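Local structure of ribose ABC transporter, substrate binding protein (Conexibacter woesei, 4KQ9) at residues 115-120 / 149-154; 123-128 / 157-162. The protein probably binds a sugar such as ribose outside the cytoplasmic membrane and delivers it to an ABC transporter for uptake. The protein carries 1 engineered substitution. All coordinates share one frame; numbering follows the deposited sequence. Where two conformers were deposited one is given.

Contact 1: 115-120 / 149-154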
loop_
_atom_site.group_PDB
_atom_site.type_symbol
_atom_site.label_atom_id
_atom_site.label_comp_id
_atom_site.label_asym_id
_atom_site.label_seq_id
_atom_site.Cartn_x
_atom_site.Cartn_y
_atom_site.Cartn_z
ATOM N N ILE A 115 2.675 -6.868 -5.763
ATOM C CA ILE A 115 1.822 -5.875 -6.461
ATOM C C ILE A 115 2.326 -5.626 -7.909
ATOM O O ILE A 115 1.543 -5.680 -8.821
ATOM C CB ILE A 115 1.738 -4.583 -5.677
ATOM C CG1 ILE A 115 0.986 -4.890 -4.352
ATOM C CG2 ILE A 115 0.929 -3.546 -6.445
ATOM C CD1 ILE A 115 1.032 -3.818 -3.329
ATOM N N GLY A 116 3.585 -5.335 -8.061
ATOM C CA GLY A 116 4.261 -5.136 -9.389
ATOM C C GLY A 116 4.151 -6.291 -10.355
ATOM O O GLY A 116 3.858 -6.095 -11.533
ATOM N N ARG A 117 4.325 -7.522 -9.865
ATOM C CA ARG A 117 4.186 -8.717 -10.709
ATOM C C ARG A 117 2.754 -8.959 -11.121
ATOM O O ARG A 117 2.484 -9.410 -12.247
ATOM C CB ARG A 117 4.698 -9.975 -9.976
ATOM C CG ARG A 117 6.210 -10.058 -9.882
ATOM C CD ARG A 117 6.726 -11.409 -9.358
ATOM N NE ARG A 117 7.135 -11.284 -7.972
ATOM C CZ ARG A 117 6.347 -11.567 -6.938
ATOM N NH1 ARG A 117 6.802 -11.388 -5.734
ATOM N NH2 ARG A 117 5.120 -12.043 -7.117
ATOM N N LEU A 118 1.817 -8.705 -10.224
ATOM C CA LEU A 118 0.419 -8.879 -10.598
ATOM C C LEU A 118 -0.003 -7.923 -11.743
ATOM O O LEU A 118 -0.731 -8.320 -12.727
ATOM C CB LEU A 118 -0.520 -8.638 -9.417
ATOM C CG LEU A 118 -0.406 -9.610 -8.218
ATOM C CD1 LEU A 118 -1.280 -9.051 -7.107
ATOM C CD2 LEU A 118 -0.823 -11.029 -8.620
ATOM N N LYS A 119 0.442 -6.674 -11.610
ATOM C CA LYS A 119 0.131 -5.648 -12.599
ATOM C C LYS A 119 0.770 -5.926 -13.982
ATOM O O LYS A 119 0.093 -5.822 -15.014
ATOM C CB LYS A 119 0.538 -4.264 -12.053
ATOM C CG LYS A 119 -0.441 -3.790 -10.963
ATOM C CD LYS A 119 0.279 -2.759 -10.058
ATOM C CE LYS A 119 0.051 -1.339 -10.470
ATOM N NZ LYS A 119 0.727 -0.232 -9.697
ATOM N N ALA A 120 2.028 -6.251 -13.947
ATOM C CA ALA A 120 2.794 -6.568 -15.142
ATOM C C ALA A 120 2.281 -7.819 -15.838
ATOM O O ALA A 120 2.141 -7.812 -17.090
ATOM C CB ALA A 120 4.245 -6.632 -14.840
ATOM N N GLY A 149 8.255 -1.532 -9.051
ATOM C CA GLY A 149 8.787 -1.257 -10.393
ATOM C C GLY A 149 9.807 -2.284 -10.831
ATOM O O GLY A 149 9.791 -2.733 -11.981
ATOM N N GLU A 150 10.710 -2.678 -9.939
ATOM C CA GLU A 150 11.664 -3.704 -10.304
ATOM C C GLU A 150 10.946 -5.038 -10.496
ATOM O O GLU A 150 11.197 -5.760 -11.454
ATOM C CB GLU A 150 12.852 -3.766 -9.342
ATOM C CG GLU A 150 14.029 -4.537 -9.965
ATOM C CD GLU A 150 14.409 -4.106 -11.421
ATOM O OE1 GLU A 150 14.545 -5.026 -12.292
ATOM O OE2 GLU A 150 14.568 -2.868 -11.714
ATOM N N ALA A 151 9.946 -5.339 -9.685
ATOM C CA ALA A 151 9.226 -6.556 -9.920
ATOM C C ALA A 151 8.546 -6.540 -11.315
ATOM O O ALA A 151 8.462 -7.588 -11.989
ATOM C CB ALA A 151 8.193 -6.777 -8.815
ATOM N N ALA A 152 8.034 -5.364 -11.737
ATOM C CA ALA A 152 7.297 -5.284 -12.968
ATOM C C ALA A 152 8.231 -5.389 -14.176
ATOM O O ALA A 152 7.903 -6.053 -15.154
ATOM C CB ALA A 152 6.459 -3.993 -13.045
ATOM N N ARG A 153 9.377 -4.752 -14.098
ATOM C CA ARG A 153 10.336 -4.848 -15.181
ATOM C C ARG A 153 10.761 -6.321 -15.433
ATOM O O ARG A 153 10.945 -6.744 -16.613
ATOM C CB ARG A 153 11.563 -4.017 -14.860
ATOM C CG ARG A 153 11.305 -2.538 -14.821
ATOM C CD ARG A 153 12.527 -1.764 -14.456
ATOM N NE ARG A 153 12.154 -0.352 -14.286
ATOM C CZ ARG A 153 12.142 0.277 -13.119
ATOM N NH1 ARG A 153 12.518 -0.369 -11.972
ATOM N NH2 ARG A 153 11.761 1.540 -13.087
ATOM N N GLU A 154 10.927 -7.086 -14.336
ATOM C CA GLU A 154 11.289 -8.489 -14.483
ATOM C C GLU A 154 10.213 -9.284 -15.231
ATOM O O GLU A 154 10.540 -10.151 -16.064
ATOM C CB GLU A 154 11.537 -9.147 -13.116
ATOM C CG GLU A 154 12.853 -8.744 -12.456
ATOM C CD GLU A 154 12.931 -9.185 -10.981
ATOM O OE1 GLU A 154 12.162 -10.085 -10.573
ATOM O OE2 GLU A 154 13.761 -8.629 -10.218
#
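Of the Arg117 side chain it is CG that meets Ala151: CG stands beside the backbone N and anti to the carbonyl carbon (chi1 -74°), which lays it 4.0 Å from Ala151 CB. In the conformer given, the contact with the neighbouring helix is thus made by this aliphatic carbon. The other touching residues are glycine and alanine, with no torsion to choose. Gly116 faces Ala152, their CA atoms 4.7 Å apart, and the Ala152 methyl settles on the backbone of the partner helix, CB 3.7 Å from Gly116 O. One turn later Ala120 CB points at helix 143-159 and lies 3.7 Å from Ala152 O, its methyl also meeting that of Ala152. The segment axes approach to 7.2 Å at a crossing angle of -37°, a close approach made possible by these small residues. Gly116 CA lies 4.3 Å from Ala151 CB. Lys119, on another side of helix 112-126, hydrogen-bonds Thr224 and the carbonyl of Tyr196, while Arg153 turns away to a salt bridge with Asp166. No hydrogen bond or salt bridge joins the segments across this largely buried contact of two helices in one lobe of the periplasmic binding protein fold; its cohesion therefore comes from van der Waals contact of methyls and backbone, and depends on shape rather than charge.

Contact 2: 123-128 / 157-162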
loop_
_atom_site.group_PDB
_atom_site.type_symbol
_atom_site.label_atom_id
_atom_site.label_comp_id
_atom_site.label_asym_id
_atom_site.label_seq_id
_atom_site.Cartn_x
_atom_site.Cartn_y
_atom_site.Cartn_z
ATOM N N ILE A 123 -0.997 -7.231 -17.717
ATOM C CA ILE A 123 -0.748 -6.530 -18.990
ATOM C C ILE A 123 -0.153 -7.525 -20.002
ATOM O O ILE A 123 -0.657 -7.647 -21.105
ATOM C CB ILE A 123 0.249 -5.378 -18.808
ATOM C CG1 ILE A 123 -0.469 -4.183 -18.133
ATOM C CG2 ILE A 123 0.802 -4.912 -20.152
ATOM C CD1 ILE A 123 0.509 -3.196 -17.522
ATOM N N ALA A 124 0.873 -8.245 -19.578
ATOM C CA ALA A 124 1.463 -9.307 -20.390
ATOM C C ALA A 124 0.399 -10.320 -20.925
ATOM O O ALA A 124 0.356 -10.576 -22.104
ATOM C CB ALA A 124 2.600 -9.982 -19.655
ATOM N N ASP A 125 -0.518 -10.803 -20.101
ATOM C CA ASP A 125 -1.504 -11.740 -20.592
ATOM C C ASP A 125 -2.404 -11.121 -21.669
ATOM O O ASP A 125 -2.997 -11.856 -22.451
ATOM C CB ASP A 125 -2.352 -12.330 -19.433
ATOM C CG ASP A 125 -1.524 -13.205 -18.504
ATOM O OD1 ASP A 125 -0.401 -13.607 -18.870
ATOM O OD2 ASP A 125 -1.973 -13.454 -17.378
ATOM N N ARG A 126 -2.541 -9.790 -21.712
ATOM C CA ARG A 126 -3.577 -9.235 -22.516
ATOM C C ARG A 126 -3.104 -8.498 -23.717
ATOM O O ARG A 126 -3.911 -8.236 -24.593
ATOM C CB ARG A 126 -4.500 -8.343 -21.689
ATOM C CG ARG A 126 -5.412 -9.189 -20.854
ATOM C CD ARG A 126 -6.113 -8.396 -19.795
ATOM N NE ARG A 126 -6.796 -9.294 -18.881
ATOM C CZ ARG A 126 -6.203 -10.139 -18.045
ATOM N NH1 ARG A 126 -4.895 -10.240 -17.969
ATOM N NH2 ARG A 126 -6.959 -10.900 -17.257
ATOM N N LEU A 127 -1.824 -8.187 -23.775
ATOM C CA LEU A 127 -1.280 -7.303 -24.787
ATOM C C LEU A 127 -1.220 -7.981 -26.159
ATOM O O LEU A 127 -0.829 -9.134 -26.206
ATOM C CB LEU A 127 0.162 -6.917 -24.393
ATOM C CG LEU A 127 0.656 -5.481 -24.583
ATOM C CD1 LEU A 127 -0.407 -4.406 -24.489
ATOM C CD2 LEU A 127 1.720 -5.179 -23.548
ATOM N N GLY A 128 -1.563 -7.268 -27.251
ATOM C CA GLY A 128 -1.307 -7.736 -28.647
ATOM C C GLY A 128 0.149 -8.135 -28.900
ATOM O O GLY A 128 1.012 -7.913 -28.048
ATOM N N GLU A 157 10.362 -8.265 -19.044
ATOM C CA GLU A 157 11.514 -8.983 -19.628
ATOM C C GLU A 157 11.174 -10.437 -19.939
ATOM O O GLU A 157 11.266 -10.852 -21.070
ATOM C CB GLU A 157 12.691 -8.983 -18.699
ATOM C CG GLU A 157 13.891 -9.693 -19.324
ATOM C CD GLU A 157 15.193 -8.922 -19.155
ATOM O OE1 GLU A 157 15.313 -8.165 -18.161
ATOM O OE2 GLU A 157 16.099 -9.068 -20.017
ATOM N N GLU A 158 10.752 -11.163 -18.920
ATOM C CA GLU A 158 10.429 -12.555 -19.022
ATOM C C GLU A 158 9.338 -12.836 -20.060
ATOM O O GLU A 158 9.359 -13.897 -20.706
ATOM C CB GLU A 158 9.945 -13.071 -17.650
ATOM C CG GLU A 158 9.828 -14.573 -17.581
ATOM N N ARG A 159 8.395 -11.902 -20.243
ATOM C CA ARG A 159 7.306 -12.129 -21.209
ATOM C C ARG A 159 7.506 -11.518 -22.568
ATOM O O ARG A 159 6.598 -11.643 -23.410
ATOM C CB ARG A 159 5.995 -11.668 -20.619
ATOM C CG ARG A 159 5.703 -12.331 -19.288
ATOM C CD ARG A 159 5.160 -13.718 -19.494
ATOM N NE ARG A 159 3.947 -13.695 -20.284
ATOM C CZ ARG A 159 2.722 -13.616 -19.794
ATOM N NH1 ARG A 159 2.471 -13.555 -18.495
ATOM N NH2 ARG A 159 1.713 -13.619 -20.628
ATOM N N GLY A 160 8.646 -10.842 -22.762
ATOM C CA GLY A 160 9.043 -10.269 -24.028
ATOM C C GLY A 160 8.427 -8.921 -24.421
ATOM O O GLY A 160 8.358 -8.590 -25.592
ATOM N N ILE A 161 8.039 -8.132 -23.421
ATOM C CA ILE A 161 7.312 -6.887 -23.602
ATOM C C ILE A 161 8.296 -5.744 -23.483
ATOM O O ILE A 161 8.938 -5.560 -22.458
ATOM C CB ILE A 161 6.182 -6.795 -22.548
ATOM C CG1 ILE A 161 5.178 -7.919 -22.855
ATOM C CG2 ILE A 161 5.446 -5.454 -22.647
ATOM C CD1 ILE A 161 4.324 -8.310 -21.706
ATOM N N GLU A 162 8.407 -4.971 -24.565
ATOM C CA GLU A 162 9.315 -3.863 -24.634
ATOM C C GLU A 162 8.762 -2.671 -23.856
ATOM O O GLU A 162 7.629 -2.269 -24.074
ATOM C CB GLU A 162 9.445 -3.408 -26.086
ATOM C CG GLU A 162 10.351 -2.215 -26.233
ATOM C CD GLU A 162 10.550 -1.736 -27.683
ATOM O OE1 GLU A 162 9.830 -2.150 -28.632
ATOM O OE2 GLU A 162 11.412 -0.884 -27.837
#
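The C-terminal ends of two neighbouring helices, 112-126 and 143-159, meet where the chain turns back toward the parallel sheet of this lobe, an alpha/beta arrangement in which strand 162-167 follows directly on the second helix. Asp125 and Arg159 join the two ends at the surface. Arg159 grips with both terminal nitrogens, end-on, and both go to the same oxygen: NH2 lies 2.7 Å from Asp125 OD1 and NH1 lies 2.9 Å from Asp125 OD1. NH2 meets the oxygen nearly along its C-O axis, whereas NH1 comes from the syn side, somewhat out of the carboxylate plane. OD1 itself lies almost in the guanidinium plane, although the two flat groups are turned 35° from each other. The arginine chain is bent at chi2 and chi3, and Ala124 CB lies over the centre of one guanidinium face, 3.6 Å from Arg159 CZ. Beneath this polar bridge, Ile161 and Leu127 cross obliquely, Ile161 CG2 lying 3.8 Å from Leu127 CD2. The Ile161 side chain also touches Phe156 and Val133; Leu127 rests on Met220. Helix 143-159 ends in a Schellman motif, in which Gly160 takes positive phi (81°) and its N bonds to Glu157 O at 3.1 Å. Arg159 and Ile161, on either side of this glycine, both point CB toward the other segment. With two donors on one oxygen and a methyl against its face, the guanidinium is held in position and orientation, and the salt bridge would be expected to stabilise both charges while the Leu127-Ile161 pair adds apolar contact beside it.

Contacts 1 and 2 are successive parts of one interface between helices 112-126 and 143-159, with centres 11 Å apart and segments that alternate along the chain. Contact 1 is the buried part, its centre about 14 Å from the centre of the chain; contact 2, about 24 Å from it on the same side, lies at the surface where both helices end. The character changes along the way, from packing of glycine, alanine and the aliphatic part of an arginine, with no bond across, to a salt bridge with apolar residues beneath it. Phe156 connects the two stretches, since Ala120 of contact 1 and Ile161 of contact 2 both touch it.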